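B-agarase (Agarivorans gilvus, PDB 5Z6P) probably hydrolyses the beta-galactosidic linkages of agarose, as a glycoside hydrolase family 50 agarase with a carbohydrate-binding-like domain. Local coordinates at residues A[319-324]-A[388-393]. Sequence-based numbering, arbitrary orientation.
Sequences IDYDHK and AVEQGE
Asp-322 to Lys-324 pair with Val-389 to Gln-391 as an outer and the central strand of a three-stranded antiparallel sheet, strand 378-384 flanking the central one on its other edge. Asp-322 and Gln-391 form one hydrogen-bonded pair, Asp-322 N to Gln-391 O 3.1 Å and, in return, Gln-391 N to Asp-322 O 3.0 Å; Lys-324 and Val-389 form the next. Between them His-323 faces Glu-390 as a non-hydrogen-bonded pair. Here Glu-390 CG lies over one face of the imidazole, 3.9 Å from the centroid of the His-323 ring, a CH-pi contact offset toward the rim. With CG anti to the backbone N (chi1 -160°) and the chain extended beyond it, Glu-390 runs past His-323 and brings OE1 to the edge of the Tyr-321 ring, in its plane. Tyr-321 OH stands 3.2 Å from Glu-390 OE1, with ring and carboxylate turned 79° apart. Beyond Asp-322 the pairing breaks off, Asp-320 turning with a positive phi (63°), and one more backbone bond follows, Glu-393 N to Ile-319 O at 2.9 Å. Water 1 donates to that same oxygen and to Glu-393 O, giving Ile-319 O two donors. The Glu-393 side chain lies alongside Ile-319, its carboxylate held by Thr-317 and Tyr-370. On the face of Asp-322, Gln-391 OE1 accepts from Arg-382 of the third strand; water 2 donates to Asp-320 OD2 and only weakly to Gln-391 OE1. Main-chain bonds thus set the register, while Glu-390 probably limits how the His-323 ring turns, its methylene covering one face, and brings its carboxylate to the Tyr-321 phenol oxygen.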
loop_
_atom_site.group_PDB
_atom_site.type_symbol
_atom_site.label_atom_id
_atom_site.label_comp_id
_atom_site.label_asym_id
_atom_site.label_seq_id
_atom_site.Cartn_x
_atom_site.Cartn_y
_atom_site.Cartn_z
ATOM N N ILE A 319 -17.889 -21.391 0.861
ATOM C CA ILE A 319 -18.604 -22.318 -0.027
ATOM C C ILE A 319 -17.828 -22.501 -1.336
ATOM O O ILE A 319 -17.491 -21.530 -2.012
ATOM C CB ILE A 319 -20.042 -21.833 -0.348
ATOM C CG1 ILE A 319 -20.866 -21.657 0.937
ATOM C CG2 ILE A 319 -20.729 -22.785 -1.339
ATOM C CD1 ILE A 319 -20.915 -22.879 1.824
ATOM N N ASP A 320 -17.537 -23.760 -1.658
ATOM C CA ASP A 320 -16.767 -24.155 -2.833
ATOM C C ASP A 320 -15.341 -23.638 -2.802
ATOM O O ASP A 320 -14.679 -23.580 -3.834
ATOM C CB ASP A 320 -17.461 -23.691 -4.110
ATOM C CG ASP A 320 -18.470 -24.694 -4.615
ATOM O OD1 ASP A 320 -18.811 -25.601 -3.845
ATOM O OD2 ASP A 320 -18.913 -24.576 -5.770
ATOM N N TYR A 321 -14.856 -23.255 -1.628
ATOM C CA TYR A 321 -13.475 -22.811 -1.557
ATOM C C TYR A 321 -12.507 -23.962 -1.801
ATOM O O TYR A 321 -12.591 -24.986 -1.146
ATOM C CB TYR A 321 -13.123 -22.176 -0.210
ATOM C CG TYR A 321 -11.668 -21.809 -0.222
ATOM C CD1 TYR A 321 -11.221 -20.762 -1.002
ATOM C CD2 TYR A 321 -10.728 -22.559 0.469
ATOM C CE1 TYR A 321 -9.889 -20.437 -1.063
ATOM C CE2 TYR A 321 -9.391 -22.239 0.415
ATOM C CZ TYR A 321 -8.980 -21.175 -0.355
ATOM O OH TYR A 321 -7.656 -20.838 -0.424
ATOM N N ASP A 322 -11.563 -23.778 -2.715
ATOM C CA ASP A 322 -10.529 -24.781 -2.903
ATOM C C ASP A 322 -9.241 -24.177 -3.437
ATOM O O ASP A 322 -9.245 -23.119 -4.061
ATOM C CB ASP A 322 -11.023 -25.883 -3.841
ATOM C CG ASP A 322 -10.217 -27.163 -3.717
ATOM O OD1 ASP A 322 -9.387 -27.267 -2.793
ATOM O OD2 ASP A 322 -10.429 -28.074 -4.537
ATOM N N HIS A 323 -8.134 -24.855 -3.168
ATOM C CA HIS A 323 -6.825 -24.459 -3.674
ATOM C C HIS A 323 -6.025 -25.723 -3.967
ATOM O O HIS A 323 -5.553 -26.373 -3.043
ATOM C CB HIS A 323 -6.098 -23.578 -2.656
ATOM C CG HIS A 323 -4.924 -22.835 -3.213
ATOM N ND1 HIS A 323 -4.656 -22.761 -4.569
ATOM C CD2 HIS A 323 -3.944 -22.126 -2.606
ATOM C CE1 HIS A 323 -3.568 -22.047 -4.762
ATOM N NE2 HIS A 323 -3.112 -21.649 -3.585
ATOM N N LYS A 324 -5.902 -26.098 -5.237
ATOM C CA LYS A 324 -5.180 -27.327 -5.572
ATOM C C LYS A 324 -4.510 -27.307 -6.936
ATOM O O LYS A 324 -4.846 -26.505 -7.803
ATOM C CB LYS A 324 -6.111 -28.545 -5.505
ATOM C CG LYS A 324 -5.753 -29.524 -4.379
ATOM C CD LYS A 324 -4.311 -30.044 -4.501
ATOM C CE LYS A 324 -3.776 -30.531 -3.164
ATOM N NZ LYS A 324 -4.739 -31.405 -2.434
ATOM N N ALA A 388 -1.990 -24.404 -10.481
ATOM C CA ALA A 388 -2.879 -24.503 -9.380
ATOM C C ALA A 388 -4.120 -23.636 -9.592
ATOM O O ALA A 388 -4.030 -22.508 -10.015
ATOM C CB ALA A 388 -2.173 -24.106 -8.118
ATOM N N VAL A 389 -5.275 -24.187 -9.263
ATOM C CA VAL A 389 -6.537 -23.487 -9.363
ATOM C C VAL A 389 -7.051 -23.134 -7.988
ATOM O O VAL A 389 -7.097 -23.965 -7.132
ATOM C CB VAL A 389 -7.585 -24.370 -10.063
ATOM C CG1 VAL A 389 -7.883 -25.564 -9.219
ATOM C CG2 VAL A 389 -8.877 -23.615 -10.273
ATOM N N GLU A 390 -7.447 -21.903 -7.802
ATOM C CA GLU A 390 -8.009 -21.445 -6.559
ATOM C C GLU A 390 -9.373 -20.780 -6.828
ATOM O O GLU A 390 -9.482 -19.933 -7.663
ATOM C CB GLU A 390 -7.072 -20.486 -5.890
ATOM C CG GLU A 390 -7.312 -20.320 -4.415
ATOM C CD GLU A 390 -6.750 -19.041 -3.878
ATOM O OE1 GLU A 390 -6.938 -18.771 -2.691
ATOM O OE2 GLU A 390 -6.125 -18.303 -4.638
ATOM N N GLN A 391 -10.400 -21.178 -6.102
ATOM C CA GLN A 391 -11.737 -20.697 -6.332
ATOM C C GLN A 391 -12.649 -20.646 -5.146
ATOM O O GLN A 391 -12.344 -21.182 -4.116
ATOM C CB GLN A 391 -12.417 -21.616 -7.364
ATOM C CG GLN A 391 -12.804 -22.979 -6.836
ATOM C CD GLN A 391 -13.829 -23.759 -7.656
ATOM O OE1 GLN A 391 -14.226 -23.385 -8.735
ATOM N NE2 GLN A 391 -14.257 -24.836 -7.117
ATOM N N GLY A 392 -13.787 -20.007 -5.329
ATOM C CA GLY A 392 -14.792 -19.997 -4.294
ATOM C C GLY A 392 -15.920 -19.025 -4.516
ATOM O O GLY A 392 -15.807 -18.056 -5.246
ATOM N N GLU A 393 -17.029 -19.299 -3.858
ATOM C CA GLU A 393 -18.119 -18.350 -3.776
ATOM C C GLU A 393 -17.656 -17.123 -3.004
ATOM O O GLU A 393 -16.878 -17.245 -2.072
ATOM C CB GLU A 393 -19.322 -18.996 -3.095
ATOM C CG GLU A 393 -20.488 -18.079 -2.876
ATOM C CD GLU A 393 -21.586 -18.727 -2.056
ATOM O OE1 GLU A 393 -21.570 -18.589 -0.822
ATOM O OE2 GLU A 393 -22.467 -19.371 -2.654
HETATM O O HOH W 1 -15.894 -19.521 -0.943
HETATM O O HOH W 2 -17.514 -24.143 -7.997
#